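Local coordinates for cystathionine beta-lyase family protein, YNBB B.subtilis ortholog (Clostridium acetobutylicum, PDB 3HVY) that is a putative PLP-dependent cystathionine beta-lyase of the methionine gamma-lyase family, probably cleaving carbon-sulfur bonds and linked by name to aluminium resistance, at residues F87-V99 against T253-T265. Residues are numbered along the deposited sequence; the frame is centred on the assembly and turned at random.
Sequences FNTESAFVRPHFV and TGGYIAGKEEYVT. With NA (sodium ion), chain X; EDO (1,2-ethanediol), chain Z.
E90 turns CG anti to its carbonyl carbon (chi1 -68°), and the extended chain beyond carries OE1 to the first turn of helix 261-271. There OE1 accepts the backbone N-H of E261 at 2.8 Å, on its anti side. A water also links OE1 to the N of E262. In Y256, CG sits between backbone N and carbonyl carbon (chi1 74°), which brings the ring up to that of F87. The two side chains cross at about a right angle. Their ring planes are 20° apart and barely overlap, with F87 CZ 3.8 Å from Y256 CE2. The Y256 hydroxyl goes on to E223 and N219.

Strands 91-95 and 255-259 pair antiparallel through six backbone hydrogen bonds, two at each of S91-G259, F93-I257 and R95-G255. S91 O takes two donors from opposite faces of its plane: T89 OG1 at 2.7 Å and G259 N at 3.0 Å. On the face that carries S91 and F93, V264 CG1 of the helix packs on F93 CB at 3.7 Å. F98 crosses I257 at about a right angle, CZ 4.0 Å from CD1, and its CD2 is 3.3 Å from G255 O. G254 CA lies 3.2 Å from R95 O.

Within the chain, strand 91-95 is an outermost strand of the seven-stranded mixed sheet, and 255-259 lies between it and 237-241. The E90 carboxylate, near the amino end of the helix, is probably stabilised as an anion by the helix dipole and the N-H it accepts.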
loop_
_atom_site.group_PDB
_atom_site.type_symbol
_atom_site.label_atom_id
_atom_site.label_comp_id
_atom_site.label_asym_id
_atom_site.label_seq_id
_atom_site.Cartn_x
_atom_site.Cartn_y
_atom_site.Cartn_z
ATOM N N PHE D 87 -2.954 -8.242 -27.146
ATOM C CA PHE D 87 -4.208 -8.712 -27.714
ATOM C C PHE D 87 -4.404 -8.331 -29.187
ATOM O O PHE D 87 -5.384 -8.713 -29.808
ATOM C CB PHE D 87 -5.384 -8.191 -26.873
ATOM C CG PHE D 87 -5.582 -8.941 -25.585
ATOM C CD1 PHE D 87 -6.119 -10.210 -25.593
ATOM C CD2 PHE D 87 -5.227 -8.383 -24.370
ATOM C CE1 PHE D 87 -6.328 -10.924 -24.395
ATOM C CE2 PHE D 87 -5.408 -9.066 -23.193
ATOM C CZ PHE D 87 -5.979 -10.346 -23.197
ATOM N N ASN D 88 -3.476 -7.550 -29.712
ATOM C CA ASN D 88 -3.541 -7.016 -31.078
ATOM C C ASN D 88 -4.813 -6.224 -31.340
ATOM O O ASN D 88 -5.473 -6.407 -32.376
ATOM C CB ASN D 88 -3.312 -8.143 -32.091
ATOM C CG ASN D 88 -1.923 -8.719 -31.984
ATOM O OD1 ASN D 88 -0.949 -7.975 -32.022
ATOM N ND2 ASN D 88 -1.816 -10.036 -31.853
ATOM N N THR D 89 -5.127 -5.333 -30.394
ATOM C CA THR D 89 -6.300 -4.468 -30.471
ATOM C C THR D 89 -5.845 -3.011 -30.590
ATOM O O THR D 89 -4.689 -2.687 -30.299
ATOM C CB THR D 89 -7.168 -4.592 -29.205
ATOM O OG1 THR D 89 -6.434 -4.145 -28.037
ATOM C CG2 THR D 89 -7.666 -5.989 -29.045
ATOM N N GLU D 90 -6.732 -2.144 -31.036
ATOM C CA GLU D 90 -6.445 -0.700 -31.041
ATOM C C GLU D 90 -6.264 -0.170 -29.619
ATOM O O GLU D 90 -5.387 0.628 -29.363
ATOM C CB GLU D 90 -7.588 0.079 -31.668
ATOM C CG GLU D 90 -7.740 -0.165 -33.144
ATOM C CD GLU D 90 -9.000 0.461 -33.721
ATOM O OE1 GLU D 90 -9.858 1.003 -32.995
ATOM O OE2 GLU D 90 -9.112 0.418 -34.940
ATOM N N SER D 91 -7.087 -0.633 -28.690
ATOM C CA SER D 91 -7.068 -0.117 -27.331
ATOM C C SER D 91 -7.305 -1.167 -26.280
ATOM O O SER D 91 -7.752 -2.291 -26.559
ATOM C CB SER D 91 -8.180 0.931 -27.127
ATOM O OG SER D 91 -8.222 1.806 -28.192
ATOM N N ALA D 92 -7.058 -0.740 -25.043
ATOM C CA ALA D 92 -7.290 -1.564 -23.870
ATOM C C ALA D 92 -7.443 -0.621 -22.711
ATOM O O ALA D 92 -6.987 0.541 -22.761
ATOM C CB ALA D 92 -6.176 -2.612 -23.608
ATOM N N PHE D 93 -8.078 -1.146 -21.673
ATOM C CA PHE D 93 -8.494 -0.417 -20.479
ATOM C C PHE D 93 -8.437 -1.417 -19.328
ATOM O O PHE D 93 -9.310 -2.295 -19.196
ATOM C CB PHE D 93 -9.889 0.135 -20.691
ATOM C CG PHE D 93 -10.472 0.865 -19.501
ATOM C CD1 PHE D 93 -10.042 2.142 -19.146
ATOM C CD2 PHE D 93 -11.457 0.278 -18.751
ATOM C CE1 PHE D 93 -10.597 2.814 -18.111
ATOM C CE2 PHE D 93 -11.990 0.956 -17.671
ATOM C CZ PHE D 93 -11.573 2.246 -17.377
ATOM N N VAL D 94 -7.372 -1.293 -18.546
ATOM C CA VAL D 94 -7.046 -2.170 -17.461
ATOM C C VAL D 94 -7.029 -1.341 -16.186
ATOM O O VAL D 94 -6.327 -0.299 -16.090
ATOM C CB VAL D 94 -5.642 -2.790 -17.668
ATOM C CG1 VAL D 94 -5.378 -3.872 -16.590
ATOM C CG2 VAL D 94 -5.457 -3.296 -19.102
ATOM N N ARG D 95 -7.804 -1.772 -15.191
ATOM C CA ARG D 95 -7.964 -0.966 -14.001
ATOM C C ARG D 95 -8.202 -1.842 -12.814
ATOM O O ARG D 95 -8.880 -2.887 -12.907
ATOM C CB ARG D 95 -9.171 -0.042 -14.117
ATOM C CG ARG D 95 -9.073 1.040 -15.153
ATOM C CD ARG D 95 -8.065 2.107 -14.769
ATOM N NE ARG D 95 -8.043 3.234 -15.705
ATOM C CZ ARG D 95 -7.419 3.235 -16.876
ATOM N NH1 ARG D 95 -6.776 2.163 -17.291
ATOM N NH2 ARG D 95 -7.460 4.316 -17.640
ATOM N N PRO D 96 -7.665 -1.435 -11.659
ATOM C CA PRO D 96 -7.935 -2.141 -10.386
ATOM C C PRO D 96 -9.365 -1.818 -9.894
ATOM O O PRO D 96 -9.931 -2.491 -9.025
ATOM C CB PRO D 96 -6.898 -1.519 -9.436
ATOM C CG PRO D 96 -6.771 -0.104 -9.959
ATOM C CD PRO D 96 -6.788 -0.275 -11.461
ATOM N N HIS D 97 -9.958 -0.790 -10.475
ATOM C CA HIS D 97 -11.288 -0.350 -10.071
ATOM C C HIS D 97 -12.402 -1.336 -10.380
ATOM O O HIS D 97 -13.517 -1.208 -9.824
ATOM C CB HIS D 97 -11.624 1.001 -10.700
ATOM C CG HIS D 97 -10.562 2.045 -10.495
ATOM N ND1 HIS D 97 -10.762 3.181 -9.738
ATOM C CD2 HIS D 97 -9.279 2.114 -10.949
ATOM C CE1 HIS D 97 -9.640 3.891 -9.717
ATOM N NE2 HIS D 97 -8.730 3.274 -10.451
ATOM N N PHE D 98 -12.199 -2.252 -11.321
ATOM C CA PHE D 98 -13.243 -3.239 -11.577
ATOM C C PHE D 98 -13.282 -4.182 -10.360
ATOM O O PHE D 98 -12.249 -4.679 -9.913
ATOM C CB PHE D 98 -12.979 -4.058 -12.807
ATOM C CG PHE D 98 -13.087 -3.316 -14.124
ATOM C CD1 PHE D 98 -14.309 -2.986 -14.665
ATOM C CD2 PHE D 98 -11.932 -3.016 -14.843
ATOM C CE1 PHE D 98 -14.390 -2.388 -15.873
ATOM C CE2 PHE D 98 -12.019 -2.400 -16.082
ATOM C CZ PHE D 98 -13.210 -2.091 -16.578
ATOM N N VAL D 99 -14.478 -4.432 -9.844
ATOM C CA VAL D 99 -14.630 -5.184 -8.618
ATOM C C VAL D 99 -14.572 -6.683 -8.846
ATOM O O VAL D 99 -14.319 -7.426 -7.893
ATOM C CB VAL D 99 -15.931 -4.782 -7.838
ATOM C CG1 VAL D 99 -15.883 -3.314 -7.459
ATOM C CG2 VAL D 99 -17.263 -5.119 -8.570
ATOM N N THR D 253 -6.864 -7.388 -7.564
ATOM C CA THR D 253 -8.253 -7.097 -7.955
ATOM C C THR D 253 -8.240 -6.483 -9.336
ATOM O O THR D 253 -7.165 -6.247 -9.915
ATOM C CB THR D 253 -8.985 -6.141 -6.968
ATOM O OG1 THR D 253 -10.436 -6.197 -7.193
ATOM C CG2 THR D 253 -8.447 -4.742 -7.148
ATOM N N GLY D 254 -9.415 -6.271 -9.908
ATOM C CA GLY D 254 -9.476 -5.544 -11.191
ATOM C C GLY D 254 -9.925 -6.352 -12.396
ATOM O O GLY D 254 -10.325 -7.513 -12.288
ATOM N N GLY D 255 -9.894 -5.691 -13.549
ATOM C CA GLY D 255 -10.427 -6.255 -14.785
ATOM C C GLY D 255 -9.848 -5.515 -15.983
ATOM O O GLY D 255 -9.168 -4.491 -15.825
ATOM N N TYR D 256 -10.137 -6.037 -17.176
ATOM C CA TYR D 256 -9.689 -5.435 -18.394
ATOM C C TYR D 256 -10.801 -5.476 -19.449
ATOM O O TYR D 256 -11.691 -6.331 -19.406
ATOM C CB TYR D 256 -8.398 -6.090 -18.898
ATOM C CG TYR D 256 -8.584 -7.478 -19.497
ATOM C CD1 TYR D 256 -8.511 -8.613 -18.699
ATOM C CD2 TYR D 256 -8.848 -7.636 -20.869
ATOM C CE1 TYR D 256 -8.722 -9.876 -19.248
ATOM C CE2 TYR D 256 -9.066 -8.903 -21.416
ATOM C CZ TYR D 256 -8.984 -10.017 -20.600
ATOM O OH TYR D 256 -9.179 -11.296 -21.087
ATOM N N ILE D 257 -10.745 -4.491 -20.340
ATOM C CA ILE D 257 -11.529 -4.435 -21.550
ATOM C C ILE D 257 -10.561 -4.107 -22.673
ATOM O O ILE D 257 -9.694 -3.276 -22.502
ATOM C CB ILE D 257 -12.634 -3.391 -21.495
ATOM C CG1 ILE D 257 -13.589 -3.724 -20.384
ATOM C CG2 ILE D 257 -13.354 -3.293 -22.934
ATOM C CD1 ILE D 257 -14.739 -2.735 -20.190
ATOM N N ALA D 258 -10.666 -4.809 -23.795
ATOM C CA ALA D 258 -9.754 -4.635 -24.918
ATOM C C ALA D 258 -10.508 -4.791 -26.225
ATOM O O ALA D 258 -11.437 -5.592 -26.353
ATOM C CB ALA D 258 -8.606 -5.629 -24.883
ATOM N N GLY D 259 -10.071 -4.032 -27.216
ATOM C CA GLY D 259 -10.722 -4.044 -28.524
ATOM C C GLY D 259 -10.542 -2.770 -29.329
ATOM O O GLY D 259 -9.571 -2.024 -29.162
ATOM N N LYS D 260 -11.489 -2.525 -30.223
ATOM C CA LYS D 260 -11.505 -1.330 -31.011
ATOM C C LYS D 260 -11.637 -0.135 -30.109
ATOM O O LYS D 260 -12.392 -0.170 -29.168
ATOM C CB LYS D 260 -12.663 -1.387 -32.047
ATOM C CG LYS D 260 -12.420 -2.564 -33.006
ATOM C CD LYS D 260 -12.792 -2.361 -34.409
ATOM C CE LYS D 260 -12.356 -3.574 -35.269
ATOM N NZ LYS D 260 -11.046 -3.388 -35.996
ATOM N N GLU D 261 -10.923 0.936 -30.432
ATOM C CA GLU D 261 -10.962 2.147 -29.635
ATOM C C GLU D 261 -12.391 2.663 -29.423
ATOM O O GLU D 261 -12.736 3.061 -28.344
ATOM C CB GLU D 261 -10.088 3.222 -30.246
ATOM C CG GLU D 261 -9.941 4.522 -29.433
ATOM C CD GLU D 261 -11.099 5.506 -29.650
ATOM O OE1 GLU D 261 -11.595 5.615 -30.803
ATOM O OE2 GLU D 261 -11.503 6.187 -28.665
ATOM N N GLU D 262 -13.207 2.639 -30.442
ATOM C CA GLU D 262 -14.562 3.128 -30.310
ATOM C C GLU D 262 -15.287 2.384 -29.200
ATOM O O GLU D 262 -15.920 3.004 -28.391
ATOM C CB GLU D 262 -15.281 3.004 -31.661
ATOM C CG GLU D 262 -16.769 3.227 -31.639
ATOM C CD GLU D 262 -17.423 3.070 -33.030
ATOM O OE1 GLU D 262 -16.741 2.642 -33.998
ATOM O OE2 GLU D 262 -18.641 3.351 -33.137
ATOM N N TYR D 263 -15.190 1.051 -29.159
ATOM C CA TYR D 263 -15.964 0.259 -28.211
ATOM C C TYR D 263 -15.361 0.251 -26.801
ATOM O O TYR D 263 -16.099 0.276 -25.793
ATOM C CB TYR D 263 -16.156 -1.159 -28.751
ATOM C CG TYR D 263 -16.671 -1.173 -30.179
ATOM C CD1 TYR D 263 -17.685 -0.308 -30.579
ATOM C CD2 TYR D 263 -16.160 -2.052 -31.121
ATOM C CE1 TYR D 263 -18.173 -0.316 -31.890
ATOM C CE2 TYR D 263 -16.661 -2.099 -32.433
ATOM C CZ TYR D 263 -17.663 -1.226 -32.820
ATOM O OH TYR D 263 -18.166 -1.225 -34.152
ATOM N N VAL D 264 -14.034 0.331 -26.713
ATOM C CA VAL D 264 -13.378 0.395 -25.413
ATOM C C VAL D 264 -13.716 1.742 -24.814
ATOM O O VAL D 264 -14.109 1.826 -23.644
ATOM C CB VAL D 264 -11.846 0.205 -25.526
ATOM C CG1 VAL D 264 -11.179 0.402 -24.155
ATOM C CG2 VAL D 264 -11.553 -1.203 -26.085
ATOM N N THR D 265 -13.603 2.809 -25.608
ATOM C CA THR D 265 -13.912 4.130 -25.091
ATOM C C THR D 265 -15.349 4.240 -24.571
ATOM O O THR D 265 -15.587 4.853 -23.503
ATOM C CB THR D 265 -13.661 5.181 -26.121
ATOM O OG1 THR D 265 -12.269 5.229 -26.319
ATOM C CG2 THR D 265 -14.149 6.585 -25.667
HETATM NA NA NA X . 0.732 -6.818 -31.012
HETATM C C1 EDO Z . 0.131 -13.621 -31.499
HETATM O O1 EDO Z . 0.340 -12.192 -31.317
HETATM C C2 EDO Z . -1.233 -14.028 -32.021
HETATM O O2 EDO Z . -1.198 -14.170 -33.461
HETATM O O HOH W 1 -12.180 2.200 -33.333
HETATM O O HOH W 2 -13.030 -5.940 -5.792
HETATM O O HOH W 3 -11.736 -8.412 -7.901
HETATM O O HOH W 4 2.355 -6.956 -32.780
HETATM O O HOH W 5 -0.430 -4.569 -31.796
#